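Local coordinates for protein angel homolog 2 (Homo sapiens, PDB 6RW0) that removes 2',3'-cyclic phosphates as a phosphatase of the CCR4 deadenylase family and probably binds the 3'-untranslated regions of mRNA, at residues Lys147-Phe158 and Asn170-Lys180. Residues are numbered along the deposited sequence; the frame is centred on the assembly and turned at random.
Sequences KFSLLSVNPVEF and NVGLVLLLQPK
Ser149 and Gln178 exchange two nearly straight backbone bonds, Ser149 N to Gln178 O at 2.9 Å and Gln178 N to Ser149 O at 2.8 Å, as one hydrogen-bonded pair of the antiparallel strands 148-157 and 171-179. The next step illustrates how a classic beta bulge spends its donors: Leu151 N gives a 2.8 Å bond to Leu176 O, while Ser152 N reaches the same oxygen only weakly, and Leu176 N answers to Ser152 O. Val174 O also takes two donors, Asn154 N in a weak bond and Asn154 ND2 at 3.1 Å, the latter standing 45° above the carbonyl plane. With CG anti to its own carbonyl carbon (chi1 -51°), the Asn154 amide turns back along its strand, and ND2 also meets Ser152 OG at 3.0 Å, in the amide plane; an alanine here would probably leave Ser152 OG without this donor and free to turn. Farther on, Val156 and Gly172 exchange two bonds, and Phe158 N closes on Asn170 O. On the face opposite Ser152 and Asn154, Leu177 CD1 sits over the Phe148 ring, 4.1 Å from its centroid. Phe143 of strand 137-144, in the opposing sheet, touches Phe148, Leu150 and Leu177, whereas helix 203-220 covers Asn154 and Val156; strand 189-195 pairs with the other edge of 171-179, making 148-157 the outer strand of this DNase I-like layer.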
loop_
_atom_site.group_PDB
_atom_site.type_symbol
_atom_site.label_atom_id
_atom_site.label_comp_id
_atom_site.label_asym_id
_atom_site.label_seq_id
_atom_site.Cartn_x
_atom_site.Cartn_y
_atom_site.Cartn_z
ATOM N N LYS A 147 14.192 -16.774 4.498
ATOM C CA LYS A 147 12.859 -17.250 4.069
ATOM C C LYS A 147 12.666 -17.258 2.552
ATOM O O LYS A 147 11.862 -18.025 2.110
ATOM C CB LYS A 147 11.774 -16.364 4.681
ATOM C CG LYS A 147 11.575 -16.520 6.176
ATOM C CD LYS A 147 10.919 -17.817 6.576
ATOM C CE LYS A 147 9.442 -17.900 6.274
ATOM N NZ LYS A 147 8.830 -19.104 6.889
ATOM N N PHE A 148 13.373 -16.437 1.793
ATOM C CA PHE A 148 13.142 -16.372 0.335
ATOM C C PHE A 148 14.407 -16.058 -0.455
ATOM O O PHE A 148 15.314 -15.464 0.073
ATOM C CB PHE A 148 12.235 -15.193 -0.054
ATOM C CG PHE A 148 10.899 -15.114 0.628
ATOM C CD1 PHE A 148 9.805 -15.745 0.097
ATOM C CD2 PHE A 148 10.739 -14.380 1.782
ATOM C CE1 PHE A 148 8.585 -15.652 0.721
ATOM C CE2 PHE A 148 9.515 -14.307 2.410
ATOM C CZ PHE A 148 8.437 -14.937 1.874
ATOM N N SER A 149 14.408 -16.474 -1.714
ATOM C CA SER A 149 15.351 -15.988 -2.708
ATOM C C SER A 149 14.639 -15.037 -3.662
ATOM O O SER A 149 13.430 -15.137 -3.887
ATOM C CB SER A 149 15.941 -17.127 -3.543
ATOM O OG SER A 149 16.717 -18.014 -2.750
ATOM N N LEU A 150 15.402 -14.127 -4.246
ATOM C CA LEU A 150 14.853 -13.121 -5.140
ATOM C C LEU A 150 14.927 -13.616 -6.577
ATOM O O LEU A 150 16.011 -13.934 -7.073
ATOM C CB LEU A 150 15.676 -11.852 -4.985
ATOM C CG LEU A 150 15.275 -10.639 -5.811
ATOM C CD1 LEU A 150 13.835 -10.248 -5.576
ATOM C CD2 LEU A 150 16.241 -9.525 -5.443
ATOM N N LEU A 151 13.779 -13.648 -7.252
ATOM C CA LEU A 151 13.753 -14.020 -8.661
ATOM C C LEU A 151 13.792 -12.806 -9.585
ATOM O O LEU A 151 14.460 -12.846 -10.625
ATOM C CB LEU A 151 12.513 -14.861 -8.970
ATOM C CG LEU A 151 12.413 -16.160 -8.168
ATOM C CD1 LEU A 151 11.171 -16.932 -8.572
ATOM C CD2 LEU A 151 13.651 -17.002 -8.376
ATOM N N SER A 152 13.073 -11.738 -9.249
ATOM C CA SER A 152 13.091 -10.550 -10.089
ATOM C C SER A 152 12.640 -9.327 -9.306
ATOM O O SER A 152 11.880 -9.422 -8.336
ATOM C CB SER A 152 12.213 -10.719 -11.334
ATOM O OG SER A 152 10.856 -10.883 -10.991
ATOM N N VAL A 153 13.127 -8.176 -9.766
ATOM C CA VAL A 153 12.791 -6.866 -9.224
ATOM C C VAL A 153 12.182 -6.056 -10.356
ATOM O O VAL A 153 12.800 -5.898 -11.417
ATOM C CB VAL A 153 14.043 -6.164 -8.670
ATOM C CG1 VAL A 153 13.654 -4.810 -8.062
ATOM C CG2 VAL A 153 14.755 -7.053 -7.669
ATOM N N ASN A 154 10.986 -5.516 -10.125
ATOM C CA ASN A 154 10.164 -4.943 -11.188
ATOM C C ASN A 154 9.614 -3.606 -10.726
ATOM O O ASN A 154 8.502 -3.526 -10.183
ATOM C CB ASN A 154 9.073 -5.933 -11.570
ATOM C CG ASN A 154 9.641 -7.318 -11.856
ATOM O OD1 ASN A 154 10.079 -7.589 -12.962
ATOM N ND2 ASN A 154 9.663 -8.180 -10.847
ATOM N N PRO A 155 10.369 -2.530 -10.920
ATOM C CA PRO A 155 9.877 -1.204 -10.539
ATOM C C PRO A 155 8.794 -0.726 -11.488
ATOM O O PRO A 155 8.744 -1.107 -12.658
ATOM C CB PRO A 155 11.127 -0.323 -10.650
ATOM C CG PRO A 155 11.941 -0.975 -11.781
ATOM C CD PRO A 155 11.710 -2.471 -11.548
ATOM N N VAL A 156 7.948 0.175 -10.988
ATOM C CA VAL A 156 6.900 0.803 -11.781
ATOM C C VAL A 156 6.984 2.307 -11.551
ATOM O O VAL A 156 6.930 2.764 -10.398
ATOM C CB VAL A 156 5.508 0.290 -11.381
ATOM C CG1 VAL A 156 4.455 0.814 -12.323
ATOM C CG2 VAL A 156 5.468 -1.236 -11.344
ATOM N N GLU A 157 7.116 3.076 -12.626
ATOM C CA GLU A 157 7.036 4.534 -12.566
ATOM C C GLU A 157 5.694 4.965 -13.133
ATOM O O GLU A 157 5.382 4.658 -14.295
ATOM C CB GLU A 157 8.161 5.186 -13.370
ATOM C CG GLU A 157 9.520 4.978 -12.743
ATOM C CD GLU A 157 10.669 5.610 -13.504
ATOM O OE1 GLU A 157 10.476 6.099 -14.645
ATOM O OE2 GLU A 157 11.785 5.607 -12.939
ATOM N N PHE A 158 4.896 5.675 -12.334
ATOM C CA PHE A 158 3.610 6.133 -12.843
ATOM C C PHE A 158 3.734 7.405 -13.675
ATOM O O PHE A 158 2.799 7.736 -14.413
ATOM C CB PHE A 158 2.595 6.339 -11.712
ATOM C CG PHE A 158 2.337 5.099 -10.869
ATOM C CD1 PHE A 158 2.204 3.841 -11.445
ATOM C CD2 PHE A 158 2.202 5.206 -9.501
ATOM C CE1 PHE A 158 1.959 2.719 -10.657
ATOM C CE2 PHE A 158 1.955 4.104 -8.726
ATOM C CZ PHE A 158 1.846 2.851 -9.304
ATOM N N ASN A 170 4.497 9.393 -8.504
ATOM C CA ASN A 170 4.328 8.199 -7.691
ATOM C C ASN A 170 4.881 6.960 -8.388
ATOM O O ASN A 170 5.048 6.907 -9.618
ATOM C CB ASN A 170 2.856 8.023 -7.356
ATOM C CG ASN A 170 2.279 9.239 -6.688
ATOM O OD1 ASN A 170 1.740 10.129 -7.357
ATOM N ND2 ASN A 170 2.441 9.324 -5.365
ATOM N N VAL A 171 5.147 5.943 -7.568
ATOM C CA VAL A 171 5.780 4.717 -8.025
ATOM C C VAL A 171 5.182 3.490 -7.343
ATOM O O VAL A 171 4.432 3.573 -6.369
ATOM C CB VAL A 171 7.310 4.725 -7.800
ATOM C CG1 VAL A 171 7.997 5.823 -8.601
ATOM C CG2 VAL A 171 7.641 4.869 -6.305
ATOM N N GLY A 172 5.566 2.333 -7.887
ATOM C CA GLY A 172 5.310 1.052 -7.264
ATOM C C GLY A 172 6.512 0.147 -7.444
ATOM O O GLY A 172 7.465 0.480 -8.155
ATOM N N LEU A 173 6.446 -1.017 -6.806
ATOM C CA LEU A 173 7.539 -1.981 -6.871
ATOM C C LEU A 173 6.944 -3.368 -6.713
ATOM O O LEU A 173 6.073 -3.571 -5.861
ATOM C CB LEU A 173 8.584 -1.718 -5.787
ATOM C CG LEU A 173 9.829 -2.601 -5.824
ATOM C CD1 LEU A 173 10.624 -2.454 -7.089
ATOM C CD2 LEU A 173 10.692 -2.250 -4.602
ATOM N N VAL A 174 7.382 -4.302 -7.553
ATOM C CA VAL A 174 6.885 -5.676 -7.540
ATOM C C VAL A 174 8.091 -6.600 -7.500
ATOM O O VAL A 174 8.969 -6.517 -8.368
ATOM C CB VAL A 174 6.008 -5.985 -8.766
ATOM C CG1 VAL A 174 5.485 -7.407 -8.694
ATOM C CG2 VAL A 174 4.859 -4.973 -8.868
ATOM N N LEU A 175 8.155 -7.464 -6.493
ATOM C CA LEU A 175 9.196 -8.477 -6.429
ATOM C C LEU A 175 8.573 -9.840 -6.677
ATOM O O LEU A 175 7.425 -10.094 -6.303
ATOM C CB LEU A 175 9.898 -8.514 -5.066
ATOM C CG LEU A 175 10.558 -7.244 -4.532
ATOM C CD1 LEU A 175 11.458 -7.571 -3.331
ATOM C CD2 LEU A 175 11.335 -6.478 -5.575
ATOM N N LEU A 176 9.340 -10.725 -7.294
ATOM C CA LEU A 176 8.975 -12.128 -7.379
ATOM C C LEU A 176 9.965 -12.889 -6.508
ATOM O O LEU A 176 11.178 -12.779 -6.715
ATOM C CB LEU A 176 9.001 -12.617 -8.819
ATOM C CG LEU A 176 8.358 -13.995 -8.976
ATOM C CD1 LEU A 176 6.854 -14.011 -8.705
ATOM C CD2 LEU A 176 8.638 -14.521 -10.377
ATOM N N LEU A 177 9.437 -13.587 -5.512
ATOM C CA LEU A 177 10.243 -14.264 -4.476
ATOM C C LEU A 177 10.032 -15.775 -4.519
ATOM O O LEU A 177 8.941 -16.183 -4.752
ATOM C CB LEU A 177 9.834 -13.755 -3.092
ATOM C CG LEU A 177 9.942 -12.257 -2.850
ATOM C CD1 LEU A 177 9.499 -11.935 -1.440
ATOM C CD2 LEU A 177 11.351 -11.756 -3.074
ATOM N N GLN A 178 11.079 -16.551 -4.280
ATOM C CA GLN A 178 10.977 -18.018 -4.229
ATOM C C GLN A 178 11.075 -18.431 -2.759
ATOM O O GLN A 178 12.111 -18.200 -2.171
ATOM C CB GLN A 178 12.081 -18.672 -5.047
ATOM C CG GLN A 178 11.960 -20.185 -5.067
ATOM C CD GLN A 178 10.660 -20.635 -5.672
ATOM O OE1 GLN A 178 10.226 -20.121 -6.679
ATOM N NE2 GLN A 178 10.000 -21.573 -5.033
ATOM N N PRO A 179 10.035 -19.026 -2.155
ATOM C CA PRO A 179 10.136 -19.508 -0.790
ATOM C C PRO A 179 11.292 -20.512 -0.655
ATOM O O PRO A 179 11.434 -21.307 -1.510
ATOM C CB PRO A 179 8.785 -20.180 -0.546
ATOM C CG PRO A 179 7.863 -19.449 -1.465
ATOM C CD PRO A 179 8.698 -19.195 -2.698
ATOM N N LYS A 180 12.069 -20.423 0.419
ATOM C CA LYS A 180 13.224 -21.311 0.661
ATOM C C LYS A 180 12.772 -22.551 1.422
ATOM O O LYS A 180 12.820 -22.517 2.627
ATOM C CB LYS A 180 14.276 -20.567 1.471
ATOM C CG LYS A 180 15.215 -19.731 0.639
ATOM C CD LYS A 180 16.489 -19.411 1.331
ATOM C CE LYS A 180 17.327 -18.474 0.508
ATOM N NZ LYS A 180 18.488 -17.974 1.262
#